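SusD superfamily protein (Bacteroides thetaiotaomicron VPI-5482, PDB 3HDX) probably binds polysaccharide at the outer membrane for carbohydrate uptake, as a largely helical member of the SusD family. Local coordinates at residues N32-I37 and W75-A80; F120-M125 and V132-Y137; D463-T466 and Q470-Q473. All blocks are in the same frame, centred on the assembly; numbering follows the deposited sequence.

Contact 1. Residues N32-I37 and W75-A80; sequences NNTHWI and WRRFYA
Thr34 and Arg77 reach for each other from opposite directions across a gap that leaves their CA atoms 10.7 Å apart, and nearly all of the contact is made at their ends. Arg77 does most of the travelling. Its CG is tucked between the backbone N and the carbonyl carbon (chi1 63°), and from there the chain runs extended to NE, which carries the guanidinium out toward Thr34. NH2 ends 2.8 Å from Thr34 OG1, but the N-H points poorly at the oxygen, at 123°, and the bond is weak. The hydroxyl meets the guanidinium obliquely, whereas the methyl lies in its plane, with Thr34 CG2 3.6 Å from Arg77 NH2. Thr34 is turned with OG1 beside its own backbone N (chi1 -72°), which leaves the same oxygen placed to bond the carbonyl of Asp31 as well. Phe78, the next residue along the helix, covers one side of the guanidinium: its CE2 sits 3.6 Å above the plane, toward the rim, and probably helps to hold the flat group. Arg77 has stronger partners than the threonine. NE bonds Ala28 O and NH2 bonds Val72 O, carbonyls near the C-terminal ends of helices 11-30 and 67-73, where the helix dipoles would probably favour a positive charge. One arginine thus gathers two helix ends and the start of helix 34-41, a polar junction between helices in the TPR-like helical region of the SusD fold.

Contact 2. Residues F120-M125 and V132-Y137; sequences FAYFYM and VPLVTY
Tyr122 donates its hydroxyl proton to the backbone of Val135, and this is the one clear hydrogen bond from the helix to the returning chain. OH lies 2.6 Å from Val135 O, meeting the carbonyl at a C=O...O angle of 115° and tilted 21° out of its plane. A second backbone atom is also near, with Tyr122 OH 2.8 Å from Val135 N. Alongside the ring, Pro133 O sits near the plane at the edge, 3.7 Å from Tyr122 CE1; that carbonyl takes its hydrogen bond from Tyr79 OH on helix 76-91.

The ring face is used differently. Leu134 crosses the tyrosine at about a right angle and sets CD1 over it in a CH-pi contact, 4.2 Å from the centroid of the Tyr122 ring. With CG anti to the backbone N (chi1 -180°), the leucine can swing this methyl in over the phenol end, nearest CZ.

Topologically, the extended chain that follows helix 104-129 doubles back along the helix it has just left, within the TPR-like helical region of this SusD-family protein. Thr150 bonds the backbone of both Val132 and Leu134, a second hold on the strip.

Apolar contacts fill the part nearer the helix end. Both Val132 methyls lie against selenomethionine Met125, CG1 4.0 Å from its CE, and Val132 CG2 also reaches the edge of the tyrosine, 4.2 Å from Tyr122 CD1. Met125 is modelled in two conformers, and in this one its bent end brings CE against the valine.

Contact 3. Residues D463-T466 and Q470-Q473; sequences DIIT and QIEQ
The side-chain amide of Gln473 and the peptide carbonyl of Ile471 are the flat groups here, and Ile465 packs against both. Ile465 CD1 stands above one side of the amide plane, almost directly over the nitrogen, 3.7 Å from Gln473 NE2. The two ends of that amide are held by other partners: OE1 accepts from Val460 N, just ahead of helix 462-467, and NE2 donates to Glu462 OE2 in its first turn, which together fix the amide's rotation. At the Ile471 peptide group the same isoleucine uses two branches. CG1 lies off one side of the peptide plane, 3.6 Å from Ile471 O, while Ile465 CG2 sits farther out beyond the oxygen at 3.7 Å.

A bend at chi2 (56°) folds the Gln473 amide back toward the helix. Nearer the backbone, Gln473 CB makes a contact of its own, 3.8 Å from Ile465 CD1. Ile471 CG2, in turn, fits between two neighbouring isoleucines, 4.1 Å from Ile465 CG1 and 4.2 Å from Ile464 CG2. Its CG1 branch leads away, toward Pro133; the residue is modelled in two conformers, of which this is one.

At the C-terminal end of the SusD family region, the last loop folds back over helix 462-467. No hydrogen bond links the two segments directly; isoleucine branches and the glutamine chain meet by van der Waals packing. Such contact is non-directional and sets no precise register, so it is probably the polar ties to Val460 and Glu462 that settle where Gln473 lies.

How the contacts relate
Contact 2 is the most buried, contact 1 is partly so, and contact 3 lies farthest out, its centre about 27 Å from the chain centre. Contacts 1 and 2 share a helical neighbourhood: helix 76-91 packs against helix 104-129, and Tyr124 OH bonds His35 ND1. Contact 3 belongs to the C-terminal part of the SusD-family sequence, yet Trp75 and Pro133 tie it back to the other two, with Trp75 NE1 3.7 Å from Ile464 CG2 and Pro133 packed on Ile471. The chemistry shifts accordingly: a charged side chain reaches between separate helices in contact 1, whereas contacts 2 and 3 each fold a chain back on the helix just before it, one by a hydrogen bond plus packing, the other by packing.

Contact 1. Residues N32-I37 and W75-A80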
loop_
_atom_site.group_PDB
_atom_site.type_symbol
_atom_site.label_atom_id
_atom_site.label_comp_id
_atom_site.label_asym_id
_atom_site.label_seq_id
_atom_site.Cartn_x
_atom_site.Cartn_y
_atom_site.Cartn_z
ATOM N N ASN A 32 -2.136 -8.902 -11.912
ATOM C CA ASN A 32 -2.708 -7.918 -12.852
ATOM C C ASN A 32 -2.404 -6.458 -12.473
ATOM O O ASN A 32 -3.141 -5.541 -12.848
ATOM C CB ASN A 32 -4.215 -8.163 -13.025
ATOM C CG ASN A 32 -4.491 -9.525 -13.660
ATOM O OD1 ASN A 32 -5.156 -10.379 -13.066
ATOM N ND2 ASN A 32 -3.903 -9.749 -14.820
ATOM N N ASN A 33 -1.276 -6.255 -11.783
ATOM C CA ASN A 33 -0.868 -4.932 -11.327
ATOM C C ASN A 33 -1.918 -4.227 -10.452
ATOM O O ASN A 33 -1.994 -2.995 -10.418
ATOM C CB ASN A 33 -0.422 -4.068 -12.523
ATOM C CG ASN A 33 0.822 -4.579 -13.157
ATOM O OD1 ASN A 33 1.717 -5.037 -12.456
ATOM N ND2 ASN A 33 0.849 -4.614 -14.495
ATOM N N THR A 34 -2.656 -5.032 -9.691
ATOM C CA THR A 34 -3.706 -4.569 -8.799
ATOM C C THR A 34 -3.336 -3.329 -7.997
ATOM O O THR A 34 -4.081 -2.366 -7.957
ATOM C CB THR A 34 -4.163 -5.711 -7.824
ATOM O OG1 THR A 34 -4.909 -6.685 -8.569
ATOM C CG2 THR A 34 -4.984 -5.165 -6.636
ATOM N N HIS A 35 -2.172 -3.356 -7.369
ATOM C CA HIS A 35 -1.807 -2.261 -6.467
ATOM C C HIS A 35 -1.854 -0.886 -7.142
ATOM O O HIS A 35 -2.435 0.066 -6.615
ATOM C CB HIS A 35 -0.431 -2.546 -5.847
ATOM C CG HIS A 35 -0.029 -1.574 -4.769
ATOM N ND1 HIS A 35 -0.721 -1.423 -3.584
ATOM C CD2 HIS A 35 1.043 -0.747 -4.690
ATOM C CE1 HIS A 35 -0.101 -0.516 -2.843
ATOM N NE2 HIS A 35 0.970 -0.091 -3.492
ATOM N N TRP A 36 -1.324 -0.843 -8.359
ATOM C CA TRP A 36 -1.230 0.391 -9.142
ATOM C C TRP A 36 -2.502 0.683 -9.897
ATOM O O TRP A 36 -2.878 1.846 -10.040
ATOM C CB TRP A 36 0.021 0.357 -10.038
ATOM C CG TRP A 36 1.216 0.035 -9.194
ATOM C CD1 TRP A 36 1.927 0.887 -8.400
ATOM C CD2 TRP A 36 1.745 -1.278 -8.959
ATOM N NE1 TRP A 36 2.886 0.191 -7.702
ATOM C CE2 TRP A 36 2.791 -1.138 -8.020
ATOM C CE3 TRP A 36 1.429 -2.570 -9.445
ATOM C CZ2 TRP A 36 3.527 -2.237 -7.559
ATOM C CZ3 TRP A 36 2.158 -3.664 -8.977
ATOM C CH2 TRP A 36 3.182 -3.487 -8.025
ATOM N N ILE A 37 -3.141 -0.375 -10.417
ATOM C CA ILE A 37 -4.404 -0.243 -11.142
ATOM C C ILE A 37 -5.468 0.340 -10.210
ATOM O O ILE A 37 -6.153 1.325 -10.546
ATOM C CB ILE A 37 -4.873 -1.630 -11.697
ATOM C CG1 ILE A 37 -3.964 -2.107 -12.850
ATOM C CG2 ILE A 37 -6.351 -1.586 -12.088
ATOM C CD1 ILE A 37 -3.955 -1.282 -14.069
ATOM N N TRP A 75 -12.097 -11.244 -6.098
ATOM C CA TRP A 75 -11.362 -11.175 -4.836
ATOM C C TRP A 75 -10.701 -12.482 -4.346
ATOM O O TRP A 75 -10.184 -12.523 -3.253
ATOM C CB TRP A 75 -12.231 -10.529 -3.723
ATOM C CG TRP A 75 -13.504 -11.262 -3.421
ATOM C CD1 TRP A 75 -13.733 -12.635 -3.419
ATOM C CD2 TRP A 75 -14.739 -10.661 -3.041
ATOM N NE1 TRP A 75 -15.031 -12.891 -3.065
ATOM C CE2 TRP A 75 -15.664 -11.711 -2.807
ATOM C CE3 TRP A 75 -15.164 -9.332 -2.861
ATOM C CZ2 TRP A 75 -16.973 -11.469 -2.437
ATOM C CZ3 TRP A 75 -16.461 -9.096 -2.473
ATOM C CH2 TRP A 75 -17.363 -10.157 -2.298
ATOM N N ARG A 76 -10.715 -13.551 -5.159
ATOM C CA ARG A 76 -10.196 -14.851 -4.714
ATOM C C ARG A 76 -8.782 -14.778 -4.110
ATOM O O ARG A 76 -8.515 -15.422 -3.098
ATOM C CB ARG A 76 -10.281 -15.879 -5.869
ATOM C CG ARG A 76 -9.965 -17.300 -5.496
ATOM C CD ARG A 76 -10.085 -18.302 -6.674
ATOM N NE ARG A 76 -9.793 -19.659 -6.211
ATOM C CZ ARG A 76 -10.716 -20.531 -5.810
ATOM N NH1 ARG A 76 -12.002 -20.212 -5.841
ATOM N NH2 ARG A 76 -10.351 -21.735 -5.388
ATOM N N ARG A 77 -7.879 -14.044 -4.772
ATOM C CA ARG A 77 -6.509 -13.929 -4.319
ATOM C C ARG A 77 -6.357 -13.385 -2.893
ATOM O O ARG A 77 -5.426 -13.753 -2.189
ATOM C CB ARG A 77 -5.664 -13.128 -5.311
ATOM C CG ARG A 77 -6.109 -11.684 -5.484
ATOM C CD ARG A 77 -5.494 -11.035 -6.738
ATOM N NE ARG A 77 -5.865 -9.625 -6.887
ATOM C CZ ARG A 77 -7.025 -9.178 -7.396
ATOM N NH1 ARG A 77 -8.005 -10.033 -7.752
ATOM N NH2 ARG A 77 -7.236 -7.862 -7.553
ATOM N N PHE A 78 -7.295 -12.550 -2.473
ATOM C CA PHE A 78 -7.313 -12.080 -1.083
ATOM C C PHE A 78 -7.737 -13.183 -0.119
ATOM O O PHE A 78 -7.111 -13.358 0.911
ATOM C CB PHE A 78 -8.138 -10.803 -0.950
ATOM C CG PHE A 78 -7.483 -9.644 -1.625
ATOM C CD1 PHE A 78 -6.517 -8.903 -0.921
ATOM C CD2 PHE A 78 -7.713 -9.348 -2.953
ATOM C CE1 PHE A 78 -5.854 -7.842 -1.537
ATOM C CE2 PHE A 78 -7.019 -8.297 -3.559
ATOM C CZ PHE A 78 -6.113 -7.564 -2.857
ATOM N N TYR A 79 -8.792 -13.918 -0.451
ATOM C CA TYR A 79 -9.212 -15.062 0.372
ATOM C C TYR A 79 -8.132 -16.153 0.403
ATOM O O TYR A 79 -8.014 -16.864 1.405
ATOM C CB TYR A 79 -10.607 -15.589 0.014
ATOM C CG TYR A 79 -11.633 -14.616 0.480
ATOM C CD1 TYR A 79 -11.914 -14.518 1.852
ATOM C CD2 TYR A 79 -12.310 -13.787 -0.393
ATOM C CE1 TYR A 79 -12.805 -13.586 2.327
ATOM C CE2 TYR A 79 -13.200 -12.878 0.078
ATOM C CZ TYR A 79 -13.460 -12.781 1.440
ATOM O OH TYR A 79 -14.323 -11.814 1.861
ATOM N N ALA A 80 -7.283 -16.243 -0.638
ATOM C CA ALA A 80 -6.165 -17.192 -0.579
ATOM C C ALA A 80 -5.221 -16.852 0.585
ATOM O O ALA A 80 -4.708 -17.747 1.274
ATOM C CB ALA A 80 -5.401 -17.264 -1.914
#

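Contact 2. Residues F120-M125 and V132-Y137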
loop_
_atom_site.group_PDB
_atom_site.type_symbol
_atom_site.label_atom_id
_atom_site.label_comp_id
_atom_site.label_asym_id
_atom_site.label_seq_id
_atom_site.Cartn_x
_atom_site.Cartn_y
_atom_site.Cartn_z
ATOM N N PHE A 120 -4.306 -7.300 7.315
ATOM C CA PHE A 120 -3.941 -6.411 6.187
ATOM C C PHE A 120 -4.762 -6.736 4.945
ATOM O O PHE A 120 -5.278 -5.815 4.284
ATOM C CB PHE A 120 -2.433 -6.494 5.915
ATOM C CG PHE A 120 -1.984 -5.742 4.709
ATOM C CD1 PHE A 120 -1.908 -4.361 4.727
ATOM C CD2 PHE A 120 -1.648 -6.421 3.546
ATOM C CE1 PHE A 120 -1.469 -3.669 3.584
ATOM C CE2 PHE A 120 -1.225 -5.734 2.409
ATOM C CZ PHE A 120 -1.129 -4.364 2.431
ATOM N N ALA A 121 -4.868 -8.027 4.619
ATOM C CA ALA A 121 -5.652 -8.439 3.457
ATOM C C ALA A 121 -7.088 -7.953 3.576
ATOM O O ALA A 121 -7.647 -7.412 2.603
ATOM C CB ALA A 121 -5.584 -9.995 3.267
ATOM N N TYR A 122 -7.666 -8.073 4.791
ATOM C CA TYR A 122 -9.019 -7.585 5.008
ATOM C C TYR A 122 -9.141 -6.080 4.781
ATOM O O TYR A 122 -10.056 -5.642 4.109
ATOM C CB TYR A 122 -9.592 -8.017 6.354
ATOM C CG TYR A 122 -10.291 -9.372 6.300
ATOM C CD1 TYR A 122 -11.384 -9.567 5.449
ATOM C CD2 TYR A 122 -9.843 -10.466 7.059
ATOM C CE1 TYR A 122 -12.041 -10.804 5.361
ATOM C CE2 TYR A 122 -10.532 -11.685 7.025
ATOM C CZ TYR A 122 -11.593 -11.874 6.141
ATOM O OH TYR A 122 -12.204 -13.108 6.087
ATOM N N PHE A 123 -8.246 -5.300 5.381
ATOM C CA PHE A 123 -8.261 -3.855 5.173
ATOM C C PHE A 123 -8.151 -3.504 3.690
ATOM O O PHE A 123 -8.916 -2.718 3.158
ATOM C CB PHE A 123 -7.109 -3.203 5.943
ATOM C CG PHE A 123 -6.835 -1.771 5.527
ATOM C CD1 PHE A 123 -7.824 -0.817 5.656
ATOM C CD2 PHE A 123 -5.595 -1.403 5.027
ATOM C CE1 PHE A 123 -7.574 0.496 5.279
ATOM C CE2 PHE A 123 -5.359 -0.066 4.655
ATOM C CZ PHE A 123 -6.345 0.855 4.842
ATOM N N TYR A 124 -7.172 -4.125 3.042
ATOM C CA TYR A 124 -6.864 -3.824 1.641
ATOM C C TYR A 124 -8.063 -4.097 0.737
ATOM O O TYR A 124 -8.417 -3.304 -0.124
ATOM C CB TYR A 124 -5.598 -4.610 1.213
ATOM C CG TYR A 124 -4.924 -4.051 -0.017
ATOM C CD1 TYR A 124 -5.370 -4.410 -1.292
ATOM C CD2 TYR A 124 -3.842 -3.160 0.077
ATOM C CE1 TYR A 124 -4.763 -3.959 -2.427
ATOM C CE2 TYR A 124 -3.209 -2.676 -1.049
ATOM C CZ TYR A 124 -3.692 -3.078 -2.311
ATOM O OH TYR A 124 -3.085 -2.618 -3.436
HETATM N N MSE A 125 -8.720 -5.222 0.990
HETATM C CA MSE A 125 -9.847 -5.627 0.165
HETATM C C MSE A 125 -11.094 -4.766 0.494
HETATM O O MSE A 125 -11.904 -4.484 -0.397
HETATM C CB MSE A 125 -10.084 -7.143 0.215
HETATM C CG MSE A 125 -10.753 -7.618 1.458
HETATM SE SE MSE A 125 -10.865 -9.532 1.604
HETATM C CE MSE A 125 -11.780 -9.875 -0.102
ATOM N N VAL A 132 -17.332 -7.167 2.421
ATOM C CA VAL A 132 -16.762 -8.436 1.946
ATOM C C VAL A 132 -17.114 -9.513 2.962
ATOM O O VAL A 132 -17.271 -9.194 4.166
ATOM C CB VAL A 132 -15.210 -8.385 1.734
ATOM C CG1 VAL A 132 -14.806 -7.342 0.700
ATOM C CG2 VAL A 132 -14.506 -8.127 3.070
ATOM N N PRO A 133 -17.240 -10.793 2.517
ATOM C CA PRO A 133 -17.576 -11.831 3.527
ATOM C C PRO A 133 -16.488 -11.990 4.615
ATOM O O PRO A 133 -15.291 -12.126 4.291
ATOM C CB PRO A 133 -17.712 -13.123 2.708
ATOM C CG PRO A 133 -17.945 -12.668 1.338
ATOM C CD PRO A 133 -17.387 -11.296 1.137
ATOM N N LEU A 134 -16.912 -11.895 5.878
ATOM C CA LEU A 134 -15.966 -12.006 6.981
ATOM C C LEU A 134 -15.810 -13.481 7.391
ATOM O O LEU A 134 -16.666 -14.038 8.068
ATOM C CB LEU A 134 -16.393 -11.127 8.151
ATOM C CG LEU A 134 -15.455 -11.165 9.368
ATOM C CD1 LEU A 134 -13.974 -10.888 9.054
ATOM C CD2 LEU A 134 -16.027 -10.181 10.474
ATOM N N VAL A 135 -14.747 -14.100 6.895
ATOM C CA VAL A 135 -14.384 -15.485 7.171
ATOM C C VAL A 135 -13.239 -15.489 8.209
ATOM O O VAL A 135 -12.151 -14.960 7.954
ATOM C CB VAL A 135 -13.992 -16.215 5.874
ATOM C CG1 VAL A 135 -13.620 -17.694 6.191
ATOM C CG2 VAL A 135 -15.129 -16.110 4.814
ATOM N N THR A 136 -13.452 -16.145 9.345
ATOM C CA THR A 136 -12.493 -16.134 10.468
ATOM C C THR A 136 -11.887 -17.519 10.779
ATOM O O THR A 136 -11.251 -17.717 11.838
ATOM C CB THR A 136 -13.246 -15.604 11.739
ATOM O OG1 THR A 136 -14.318 -16.510 12.032
ATOM C CG2 THR A 136 -13.808 -14.192 11.501
ATOM N N TYR A 137 -12.134 -18.467 9.876
ATOM C CA TYR A 137 -11.726 -19.864 10.052
ATOM C C TYR A 137 -11.331 -20.468 8.714
ATOM O O TYR A 137 -11.765 -19.968 7.658
ATOM C CB TYR A 137 -12.895 -20.625 10.671
ATOM C CG TYR A 137 -14.191 -20.556 9.868
ATOM C CD1 TYR A 137 -15.070 -19.492 10.026
ATOM C CD2 TYR A 137 -14.514 -21.552 8.921
ATOM C CE1 TYR A 137 -16.202 -19.386 9.266
ATOM C CE2 TYR A 137 -15.680 -21.472 8.189
ATOM C CZ TYR A 137 -16.525 -20.409 8.366
ATOM O OH TYR A 137 -17.681 -20.311 7.653
#

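Contact 3. Residues D463-T466 and Q470-Q473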
loop_
_atom_site.group_PDB
_atom_site.type_symbol
_atom_site.label_atom_id
_atom_site.label_comp_id
_atom_site.label_asym_id
_atom_site.label_seq_id
_atom_site.Cartn_x
_atom_site.Cartn_y
_atom_site.Cartn_z
ATOM N N ASP A 463 -18.428 -14.118 -11.650
ATOM C CA ASP A 463 -18.040 -15.516 -11.347
ATOM C C ASP A 463 -18.243 -15.833 -9.856
ATOM O O ASP A 463 -18.756 -16.906 -9.509
ATOM C CB ASP A 463 -16.578 -15.812 -11.729
ATOM C CG ASP A 463 -16.323 -15.739 -13.254
ATOM O OD1 ASP A 463 -17.293 -15.855 -14.043
ATOM O OD2 ASP A 463 -15.136 -15.569 -13.643
ATOM N N ILE A 464 -17.906 -14.875 -9.001
ATOM C CA ILE A 464 -18.080 -15.022 -7.542
ATOM C C ILE A 464 -19.575 -15.125 -7.190
ATOM O O ILE A 464 -19.982 -16.000 -6.394
ATOM C CB ILE A 464 -17.380 -13.834 -6.761
ATOM C CG1 ILE A 464 -15.836 -13.840 -6.914
ATOM C CG2 ILE A 464 -17.773 -13.847 -5.293
ATOM C CD1 ILE A 464 -15.106 -14.969 -6.278
ATOM N N ILE A 465 -20.395 -14.263 -7.776
ATOM C CA ILE A 465 -21.836 -14.218 -7.488
ATOM C C ILE A 465 -22.537 -15.483 -7.977
ATOM O O ILE A 465 -23.409 -16.012 -7.287
ATOM C CB ILE A 465 -22.482 -12.973 -8.097
ATOM C CG1 ILE A 465 -21.973 -11.730 -7.324
ATOM C CG2 ILE A 465 -24.027 -13.013 -8.037
ATOM C CD1 ILE A 465 -22.284 -10.486 -7.977
ATOM N N THR A 466 -22.156 -15.944 -9.162
ATOM C CA THR A 466 -22.721 -17.207 -9.693
ATOM C C THR A 466 -22.470 -18.411 -8.766
ATOM O O THR A 466 -23.409 -19.187 -8.478
ATOM C CB THR A 466 -22.238 -17.448 -11.140
ATOM O OG1 THR A 466 -22.787 -16.399 -11.951
ATOM C CG2 THR A 466 -22.708 -18.836 -11.683
ATOM N N GLN A 470 -25.370 -16.057 -1.916
ATOM C CA GLN A 470 -25.639 -15.035 -0.890
ATOM C C GLN A 470 -24.847 -13.755 -1.127
ATOM O O GLN A 470 -25.108 -12.786 -0.432
ATOM C CB GLN A 470 -25.326 -15.556 0.514
ATOM C CG GLN A 470 -26.230 -16.728 0.941
ATOM C CD GLN A 470 -26.325 -16.794 2.457
ATOM O OE1 GLN A 470 -26.814 -15.854 3.107
ATOM N NE2 GLN A 470 -25.852 -17.862 3.016
ATOM N N ILE A 471 -23.901 -13.766 -2.081
ATOM C CA ILE A 471 -23.062 -12.593 -2.390
ATOM C C ILE A 471 -23.811 -11.689 -3.357
ATOM O O ILE A 471 -24.144 -12.117 -4.457
ATOM C CB ILE A 471 -21.735 -13.009 -3.037
ATOM C CG1 ILE A 471 -20.942 -13.904 -2.082
ATOM C CG2 ILE A 471 -20.861 -11.779 -3.410
ATOM C CD1 ILE A 471 -20.616 -13.211 -0.786
ATOM N N GLU A 472 -24.079 -10.453 -2.940
ATOM C CA GLU A 472 -24.829 -9.456 -3.719
ATOM C C GLU A 472 -23.876 -8.474 -4.395
ATOM O O GLU A 472 -22.864 -8.067 -3.830
ATOM C CB GLU A 472 -25.786 -8.673 -2.794
ATOM C CG GLU A 472 -26.772 -7.710 -3.500
ATOM C CD GLU A 472 -27.535 -6.800 -2.534
ATOM O OE1 GLU A 472 -27.157 -6.703 -1.334
ATOM O OE2 GLU A 472 -28.506 -6.167 -2.990
ATOM N N GLN A 473 -24.215 -8.072 -5.607
ATOM C CA GLN A 473 -23.415 -7.101 -6.307
ATOM C C GLN A 473 -23.559 -5.741 -5.632
ATOM O O GLN A 473 -24.577 -5.435 -4.992
ATOM C CB GLN A 473 -23.902 -7.004 -7.765
ATOM C CG GLN A 473 -23.137 -6.050 -8.675
ATOM C CD GLN A 473 -21.674 -6.369 -8.721
ATOM O OE1 GLN A 473 -20.884 -5.852 -7.892
ATOM N NE2 GLN A 473 -21.309 -7.314 -9.592
#